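Local structure of putative 4-hydroxybenzoyl-CoA thioesterase (Geobacillus stearothermophilus, 2OIW) at residues M4-I9 with D71-T76; E79-T84 with D122-L127. The protein probably hydrolyses acyl-CoA thioesters, perhaps 4-hydroxybenzoyl-CoA, as a member of the hotdog-fold thioesterases. All coordinates share one frame; numbering follows the deposited sequence.

Interaction 1: residues M4-I9 with D71-T76; sequences MFTTVI and DVTVYT
F5, T7 and I9 pair with T76, V74 and V72 to join two antiparallel strands of the hotdog sheet, the N-terminal strand 5-9 lying against the start of strand 72-81. In each of these three hydrogen-bonded pairs both residues give their N-H to the other's carbonyl. The bond from F5 N to T76 O is 2.7 Å long, and that from V74 N to T7 O is nearly straight at 177°. Between them, the non-hydrogen-bonded pairs T6 with Y75 and V8 with T73 bring CA-H groups to the same carbonyls, as where T6 CA lies 3.4 Å from V74 O.

On the face carrying I9, V72 and V74, the packing is apolar: I9 CD1 reaches V74 CG2 at 3.9 Å, and helix 27-34 covers these residues through W30, A33 and F31. The other face holds T6, T73 and Y75. There T73 CG2 sits over one face of the Y75 ring, offset toward its rim, and selenomethionine M4 makes an oblique Met-aromatic contact, with SE 5.3 Å from the ring centroid. The carboxylate of D71 turns to T10, whose OG1 bonds to OD1.

A water ties the threonines of the first face together. T7 OG1, anti to its carbonyl carbon (chi1 -53°), hydrogen-bonds it at 2.7 Å; the water can donate to V74 O at 2.9 Å, which already accepts T7 N, and to T76 OG1 at 3.0 Å.

Interaction 2: residues E79-T84 with D122-L127; sequences ERIGNT and DIRVKL
R124 reaches from helix 121-128 to the chain just beyond strand 72-81 and presents the edge of its guanidinium to two successive backbone carbonyls. Its side chain has CD anti to CA (chi2 -175°), and the extended run from CG to NE carries the charged group across to the other segment. NH1 donates to G82 O at 2.8 Å in a nearly straight bond, with the oxygen almost in the guanidinium plane. NH2 donates to N83 O at 2.7 Å; this bond is more bent, at 135°, but the donor meets the oxygen on a lone pair. The amide of N83 is turned to within 16° of the guanidinium plane, although its OD1 stays 3.7 Å from NH2.

In this hotdog-fold protein, the contact packs the C-terminal helix against the end of a sheet strand, where the chain turns toward strand 85-94. An alanine in place of R124 would probably leave the G82 and N83 carbonyls without these donors and the turn less firmly held to the helix.

I81 crosses R124 obliquely, its CG2 3.6 Å from NH1. The other branch of I81 meets L127, CD1 lying 3.7 Å from L127 CB. I119 touches both I81 and R124, while L127 also packs on L86 and on L41 of helix 36-42.

In the fold
Both interactions use strand 72-81, at successive parts of its length, with centres about 21 Å apart. Interaction 1 is strand to strand, a partly buried strand pair of the sheet held by repeated backbone bonds, with one face packed on helix 27-34 and I9 also touching R12 of the second subunit. Interaction 2 is strand end to helix, nearer the surface and smaller, burying 238 Å² against 584 Å². Its polar bonds come from one side chain to backbone carbonyls, beside a small apolar contact. Helix 36-42 touches both, through I38 on F5 and T76 and through L41 on L127.

Interaction 1: residues M4-I9 with D71-T76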
HETATM    1  N   MSE A   4      14.132 -22.143  -9.316  1.00 38.13           N
HETATM    2  CA  MSE A   4      13.248 -21.035  -8.941  1.00 36.89           C
HETATM    3  C   MSE A   4      13.535 -19.670  -9.637  1.00 34.04           C
HETATM    4  O   MSE A   4      14.637 -19.451 -10.151  1.00 34.02           O
HETATM    5  CB  MSE A   4      13.118 -20.928  -7.412  1.00 38.07           C
HETATM    6  CG  MSE A   4      14.195 -20.143  -6.697  1.00 43.76           C
HETATM    7 SE   MSE A   4      15.925 -21.000  -6.768  1.00 61.07          SE
HETATM    8  CE  MSE A   4      15.593 -22.438  -5.468  1.00 57.08           C
ATOM      9  N   PHE A   5      12.530 -18.796  -9.706  1.00 30.30           N
ATOM     10  CA  PHE A   5      12.708 -17.430 -10.226  1.00 27.15           C
ATOM     11  C   PHE A   5      13.272 -16.600  -9.108  1.00 25.49           C
ATOM     12  O   PHE A   5      12.952 -16.846  -7.955  1.00 25.08           O
ATOM     13  CB  PHE A   5      11.382 -16.801 -10.664  1.00 27.00           C
ATOM     14  CG  PHE A   5      10.622 -17.601 -11.688  1.00 25.07           C
ATOM     15  CD1 PHE A   5      10.983 -17.562 -13.037  1.00 25.63           C
ATOM     16  CD2 PHE A   5       9.554 -18.397 -11.306  1.00 24.21           C
ATOM     17  CE1 PHE A   5      10.290 -18.288 -13.982  1.00 24.69           C
ATOM     18  CE2 PHE A   5       8.847 -19.140 -12.253  1.00 26.21           C
ATOM     19  CZ  PHE A   5       9.202 -19.075 -13.584  1.00 25.96           C
ATOM     20  N   THR A   6      14.119 -15.638  -9.456  1.00 23.60           N
ATOM     21  CA  THR A   6      14.834 -14.771  -8.519  1.00 22.66           C
ATOM     22  C   THR A   6      14.522 -13.289  -8.807  1.00 22.21           C
ATOM     23  O   THR A   6      14.710 -12.826  -9.927  1.00 21.71           O
ATOM     24  CB  THR A   6      16.357 -14.965  -8.662  1.00 22.75           C
ATOM     25  OG1 THR A   6      16.690 -16.287  -8.262  1.00 21.05           O
ATOM     26  CG2 THR A   6      17.117 -13.971  -7.773  1.00 25.33           C
ATOM     27  N   THR A   7      14.069 -12.551  -7.797  1.00 21.34           N
ATOM     28  CA  THR A   7      13.601 -11.189  -7.996  1.00 20.55           C
ATOM     29  C   THR A   7      14.222 -10.363  -6.878  1.00 19.27           C
ATOM     30  O   THR A   7      13.863 -10.532  -5.712  1.00 19.03           O
ATOM     31  CB  THR A   7      12.029 -11.119  -7.930  1.00 20.71           C
ATOM     32  OG1 THR A   7      11.462 -12.067  -8.842  1.00 22.78           O
ATOM     33  CG2 THR A   7      11.499  -9.735  -8.301  1.00 18.42           C
ATOM     34  N   VAL A   8      15.158  -9.496  -7.230  1.00 18.90           N
ATOM     35  CA  VAL A   8      15.760  -8.534  -6.284  1.00 18.14           C
ATOM     36  C   VAL A   8      14.871  -7.290  -6.174  1.00 18.35           C
ATOM     37  O   VAL A   8      14.452  -6.722  -7.195  1.00 17.86           O
ATOM     38  CB  VAL A   8      17.228  -8.103  -6.693  1.00 18.45           C
ATOM     39  CG1 VAL A   8      17.861  -7.235  -5.606  1.00 19.30           C
ATOM     40  CG2 VAL A   8      18.119  -9.330  -6.948  1.00 18.75           C
ATOM     41  N   ILE A   9      14.613  -6.864  -4.935  1.00 17.41           N
ATOM     42  CA  ILE A   9      13.787  -5.701  -4.650  1.00 15.94           C
ATOM     43  C   ILE A   9      14.496  -4.779  -3.674  1.00 15.63           C
ATOM     44  O   ILE A   9      15.107  -5.250  -2.701  1.00 15.77           O
ATOM     45  CB  ILE A   9      12.470  -6.162  -4.018  1.00 16.34           C
ATOM     46  CG1 ILE A   9      11.608  -6.834  -5.089  1.00 15.99           C
ATOM     47  CG2 ILE A   9      11.753  -5.000  -3.351  1.00 16.03           C
ATOM     48  CD1 ILE A   9      10.357  -7.525  -4.595  1.00 16.83           C
ATOM     49  N   ASP A  71      18.900  -4.480   0.192  1.00 17.80           N
ATOM     50  CA  ASP A  71      18.040  -5.182  -0.783  1.00 17.69           C
ATOM     51  C   ASP A  71      17.549  -6.523  -0.232  1.00 17.17           C
ATOM     52  O   ASP A  71      18.116  -7.064   0.707  1.00 16.51           O
ATOM     53  CB  ASP A  71      18.770  -5.367  -2.124  1.00 17.66           C
ATOM     54  CG  ASP A  71      18.814  -4.074  -2.918  1.00 19.79           C
ATOM     55  OD1 ASP A  71      18.124  -3.095  -2.514  1.00 19.57           O
ATOM     56  OD2 ASP A  71      19.514  -4.038  -3.945  1.00 20.94           O
ATOM     57  N   VAL A  72      16.468  -7.026  -0.802  1.00 16.64           N
ATOM     58  CA  VAL A  72      15.947  -8.350  -0.452  1.00 16.42           C
ATOM     59  C   VAL A  72      15.808  -9.112  -1.749  1.00 15.76           C
ATOM     60  O   VAL A  72      15.724  -8.499  -2.824  1.00 15.25           O
ATOM     61  CB  VAL A  72      14.570  -8.283   0.243  1.00 17.22           C
ATOM     62  CG1 VAL A  72      14.659  -7.430   1.527  1.00 16.34           C
ATOM     63  CG2 VAL A  72      13.482  -7.787  -0.713  1.00 16.02           C
ATOM     64  N   THR A  73      15.845 -10.435  -1.645  1.00 15.53           N
ATOM     65  CA  THR A  73      15.678 -11.308  -2.793  1.00 16.34           C
ATOM     66  C   THR A  73      14.548 -12.269  -2.543  1.00 16.36           C
ATOM     67  O   THR A  73      14.527 -12.974  -1.530  1.00 16.00           O
ATOM     68  CB  THR A  73      16.958 -12.112  -3.104  1.00 16.66           C
ATOM     69  OG1 THR A  73      18.055 -11.203  -3.189  1.00 16.18           O
ATOM     70  CG2 THR A  73      16.823 -12.845  -4.414  1.00 17.40           C
ATOM     71  N   VAL A  74      13.627 -12.290  -3.502  1.00 16.27           N
ATOM     72  CA  VAL A  74      12.496 -13.206  -3.508  1.00 16.99           C
ATOM     73  C   VAL A  74      12.824 -14.365  -4.419  1.00 17.92           C
ATOM     74  O   VAL A  74      13.209 -14.170  -5.578  1.00 17.80           O
ATOM     75  CB  VAL A  74      11.209 -12.477  -3.958  1.00 16.69           C
ATOM     76  CG1 VAL A  74       9.953 -13.371  -3.738  1.00 17.11           C
ATOM     77  CG2 VAL A  74      11.087 -11.130  -3.167  1.00 12.95           C
ATOM     78  N   TYR A  75      12.717 -15.571  -3.858  1.00 18.12           N
ATOM     79  CA  TYR A  75      12.824 -16.821  -4.607  1.00 18.04           C
ATOM     80  C   TYR A  75      11.449 -17.437  -4.697  1.00 18.56           C
ATOM     81  O   TYR A  75      10.780 -17.635  -3.681  1.00 18.16           O
ATOM     82  CB  TYR A  75      13.747 -17.784  -3.901  1.00 17.43           C
ATOM     83  CG  TYR A  75      15.141 -17.246  -3.738  1.00 19.17           C
ATOM     84  CD1 TYR A  75      16.096 -17.420  -4.753  1.00 19.40           C
ATOM     85  CD2 TYR A  75      15.519 -16.584  -2.579  1.00 17.80           C
ATOM     86  CE1 TYR A  75      17.387 -16.946  -4.610  1.00 19.52           C
ATOM     87  CE2 TYR A  75      16.820 -16.085  -2.435  1.00 19.20           C
ATOM     88  CZ  TYR A  75      17.738 -16.284  -3.451  1.00 18.12           C
ATOM     89  OH  TYR A  75      19.000 -15.802  -3.330  1.00 18.86           O
ATOM     90  N   THR A  76      11.053 -17.780  -5.913  1.00 18.59           N
ATOM     91  CA  THR A  76       9.697 -18.221  -6.180  1.00 19.05           C
ATOM     92  C   THR A  76       9.772 -19.458  -7.051  1.00 19.36           C
ATOM     93  O   THR A  76      10.380 -19.434  -8.115  1.00 18.51           O
ATOM     94  CB  THR A  76       8.876 -17.106  -6.862  1.00 19.14           C
ATOM     95  OG1 THR A  76       8.965 -15.892  -6.079  1.00 18.20           O
ATOM     96  CG2 THR A  76       7.405 -17.543  -6.980  1.00 20.25           C
TER
HETATM   97  O   HOH W   1      11.042 -14.372  -7.528  1.00 18.54           O

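Interaction 2: residues E79-T84 with D122-L127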
ATOM      1  N   GLU A  79       5.775 -25.634  -6.149  1.00 21.79           N
ATOM      2  CA  GLU A  79       5.782 -26.841  -5.308  1.00 22.71           C
ATOM      3  C   GLU A  79       4.862 -27.957  -5.842  1.00 21.64           C
ATOM      4  O   GLU A  79       5.149 -29.142  -5.673  1.00 21.82           O
ATOM      5  CB  GLU A  79       5.407 -26.524  -3.865  1.00 22.85           C
ATOM      6  CG  GLU A  79       5.608 -27.717  -2.943  1.00 26.01           C
ATOM      7  CD  GLU A  79       5.121 -27.495  -1.516  1.00 26.48           C
ATOM      8  OE1 GLU A  79       4.050 -26.873  -1.328  1.00 31.56           O
ATOM      9  OE2 GLU A  79       5.805 -27.988  -0.579  1.00 33.17           O
ATOM     10  N   ARG A  80       3.749 -27.581  -6.461  1.00 21.06           N
ATOM     11  CA  ARG A  80       2.870 -28.558  -7.086  1.00 21.18           C
ATOM     12  C   ARG A  80       2.212 -27.935  -8.304  1.00 20.05           C
ATOM     13  O   ARG A  80       1.741 -26.811  -8.256  1.00 19.58           O
ATOM     14  CB  ARG A  80       1.818 -29.043  -6.082  1.00 21.61           C
ATOM     15  CG  ARG A  80       1.011 -30.246  -6.539  1.00 26.30           C
ATOM     16  CD  ARG A  80      -0.194 -30.369  -5.637  1.00 33.38           C
ATOM     17  NE  ARG A  80      -0.645 -31.750  -5.547  1.00 38.03           N
ATOM     18  CZ  ARG A  80      -1.546 -32.288  -6.360  1.00 39.70           C
ATOM     19  NH1 ARG A  80      -2.095 -31.549  -7.316  1.00 41.26           N
ATOM     20  NH2 ARG A  80      -1.900 -33.552  -6.210  1.00 39.62           N
ATOM     21  N   ILE A  81       2.204 -28.670  -9.411  1.00 20.07           N
ATOM     22  CA  ILE A  81       1.383 -28.301 -10.569  1.00 19.79           C
ATOM     23  C   ILE A  81       0.137 -29.169 -10.516  1.00 20.02           C
ATOM     24  O   ILE A  81       0.225 -30.374 -10.681  1.00 19.13           O
ATOM     25  CB  ILE A  81       2.123 -28.522 -11.918  1.00 20.24           C
ATOM     26  CG1 ILE A  81       3.506 -27.842 -11.887  1.00 18.39           C
ATOM     27  CG2 ILE A  81       1.272 -27.985 -13.086  1.00 20.71           C
ATOM     28  CD1 ILE A  81       4.480 -28.204 -13.039  1.00 19.50           C
ATOM     29  N   GLY A  82      -1.012 -28.567 -10.228  1.00 19.78           N
ATOM     30  CA  GLY A  82      -2.243 -29.338 -10.131  1.00 20.32           C
ATOM     31  C   GLY A  82      -2.929 -29.407 -11.488  1.00 21.10           C
ATOM     32  O   GLY A  82      -2.309 -29.200 -12.518  1.00 21.88           O
ATOM     33  N   ASN A  83      -4.228 -29.677 -11.498  1.00 21.21           N
ATOM     34  CA  ASN A  83      -4.966 -29.714 -12.749  1.00 21.20           C
ATOM     35  C   ASN A  83      -5.269 -28.311 -13.248  1.00 21.04           C
ATOM     36  O   ASN A  83      -4.862 -27.950 -14.336  1.00 20.80           O
ATOM     37  CB  ASN A  83      -6.251 -30.550 -12.606  1.00 20.63           C
ATOM     38  CG  ASN A  83      -6.931 -30.799 -13.931  1.00 21.02           C
ATOM     39  OD1 ASN A  83      -6.280 -31.036 -14.947  1.00 19.87           O
ATOM     40  ND2 ASN A  83      -8.256 -30.760 -13.925  1.00 22.60           N
ATOM     41  N   THR A  84      -5.981 -27.528 -12.433  1.00 21.52           N
ATOM     42  CA  THR A  84      -6.369 -26.164 -12.785  1.00 22.05           C
ATOM     43  C   THR A  84      -5.678 -25.174 -11.851  1.00 22.40           C
ATOM     44  O   THR A  84      -5.912 -23.958 -11.943  1.00 23.04           O
ATOM     45  CB  THR A  84      -7.889 -25.952 -12.616  1.00 21.90           C
ATOM     46  OG1 THR A  84      -8.211 -26.009 -11.222  1.00 22.15           O
ATOM     47  CG2 THR A  84      -8.679 -27.001 -13.370  1.00 21.68           C
ATOM     48  N   ASP A 122       1.484 -26.634 -22.926  1.00 31.30           N
ATOM     49  CA  ASP A 122       2.663 -25.815 -23.205  1.00 31.91           C
ATOM     50  C   ASP A 122       3.155 -25.134 -21.903  1.00 31.31           C
ATOM     51  O   ASP A 122       4.360 -25.130 -21.605  1.00 31.26           O
ATOM     52  CB  ASP A 122       2.458 -24.848 -24.415  1.00 32.88           C
ATOM     53  CG  ASP A 122       1.580 -23.604 -24.085  1.00 35.87           C
ATOM     54  OD1 ASP A 122       0.371 -23.618 -24.407  1.00 39.98           O
ATOM     55  OD2 ASP A 122       2.094 -22.592 -23.534  1.00 40.84           O
ATOM     56  N   ILE A 123       2.210 -24.634 -21.101  1.00 30.15           N
ATOM     57  CA  ILE A 123       2.520 -24.004 -19.816  1.00 29.64           C
ATOM     58  C   ILE A 123       3.106 -25.003 -18.810  1.00 28.54           C
ATOM     59  O   ILE A 123       4.048 -24.676 -18.088  1.00 27.99           O
ATOM     60  CB  ILE A 123       1.253 -23.365 -19.171  1.00 29.79           C
ATOM     61  CG1 ILE A 123       0.515 -22.474 -20.163  1.00 30.30           C
ATOM     62  CG2 ILE A 123       1.608 -22.630 -17.890  1.00 29.42           C
ATOM     63  CD1 ILE A 123       0.846 -21.059 -20.050  1.00 30.54           C
ATOM     64  N   ARG A 124       2.518 -26.205 -18.749  1.00 27.94           N
ATOM     65  CA  ARG A 124       2.960 -27.254 -17.810  1.00 26.95           C
ATOM     66  C   ARG A 124       4.436 -27.564 -17.999  1.00 27.03           C
ATOM     67  O   ARG A 124       5.198 -27.640 -17.040  1.00 25.83           O
ATOM     68  CB  ARG A 124       2.154 -28.537 -18.013  1.00 26.89           C
ATOM     69  CG  ARG A 124       0.744 -28.476 -17.496  1.00 26.42           C
ATOM     70  CD  ARG A 124       0.022 -29.827 -17.622  1.00 26.37           C
ATOM     71  NE  ARG A 124      -1.399 -29.610 -17.387  1.00 26.88           N
ATOM     72  CZ  ARG A 124      -1.961 -29.534 -16.184  1.00 27.09           C
ATOM     73  NH1 ARG A 124      -1.230 -29.710 -15.070  1.00 24.98           N
ATOM     74  NH2 ARG A 124      -3.261 -29.288 -16.095  1.00 26.42           N
ATOM     75  N   VAL A 125       4.822 -27.750 -19.261  1.00 27.22           N
ATOM     76  CA  VAL A 125       6.221 -27.956 -19.624  1.00 28.02           C
ATOM     77  C   VAL A 125       7.105 -26.833 -19.080  1.00 28.29           C
ATOM     78  O   VAL A 125       8.143 -27.097 -18.453  1.00 28.20           O
ATOM     79  CB  VAL A 125       6.399 -28.037 -21.144  1.00 27.67           C
ATOM     80  CG1 VAL A 125       7.821 -28.503 -21.484  1.00 29.52           C
ATOM     81  CG2 VAL A 125       5.359 -28.962 -21.746  1.00 27.93           C
ATOM     82  N   LYS A 126       6.688 -25.591 -19.320  1.00 28.78           N
ATOM     83  CA  LYS A 126       7.422 -24.411 -18.826  1.00 30.12           C
ATOM     84  C   LYS A 126       7.535 -24.373 -17.293  1.00 30.20           C
ATOM     85  O   LYS A 126       8.612 -24.104 -16.736  1.00 30.88           O
ATOM     86  CB  LYS A 126       6.770 -23.125 -19.352  1.00 30.31           C
ATOM     87  CG  LYS A 126       6.691 -23.093 -20.880  1.00 31.89           C
ATOM     88  CD  LYS A 126       6.448 -21.710 -21.427  1.00 33.77           C
ATOM     89  CE  LYS A 126       7.156 -21.577 -22.768  1.00 37.40           C
ATOM     90  NZ  LYS A 126       8.642 -21.819 -22.642  1.00 39.88           N
ATOM     91  N   LEU A 127       6.421 -24.675 -16.628  1.00 30.03           N
ATOM     92  CA  LEU A 127       6.360 -24.719 -15.168  1.00 29.88           C
ATOM     93  C   LEU A 127       7.222 -25.824 -14.556  1.00 29.64           C
ATOM     94  O   LEU A 127       7.850 -25.606 -13.524  1.00 27.64           O
ATOM     95  CB  LEU A 127       4.907 -24.877 -14.714  1.00 29.61           C
ATOM     96  CG  LEU A 127       3.920 -23.738 -14.987  1.00 30.90           C
ATOM     97  CD1 LEU A 127       2.475 -24.215 -14.810  1.00 30.35           C
ATOM     98  CD2 LEU A 127       4.222 -22.529 -14.104  1.00 31.32           C
TER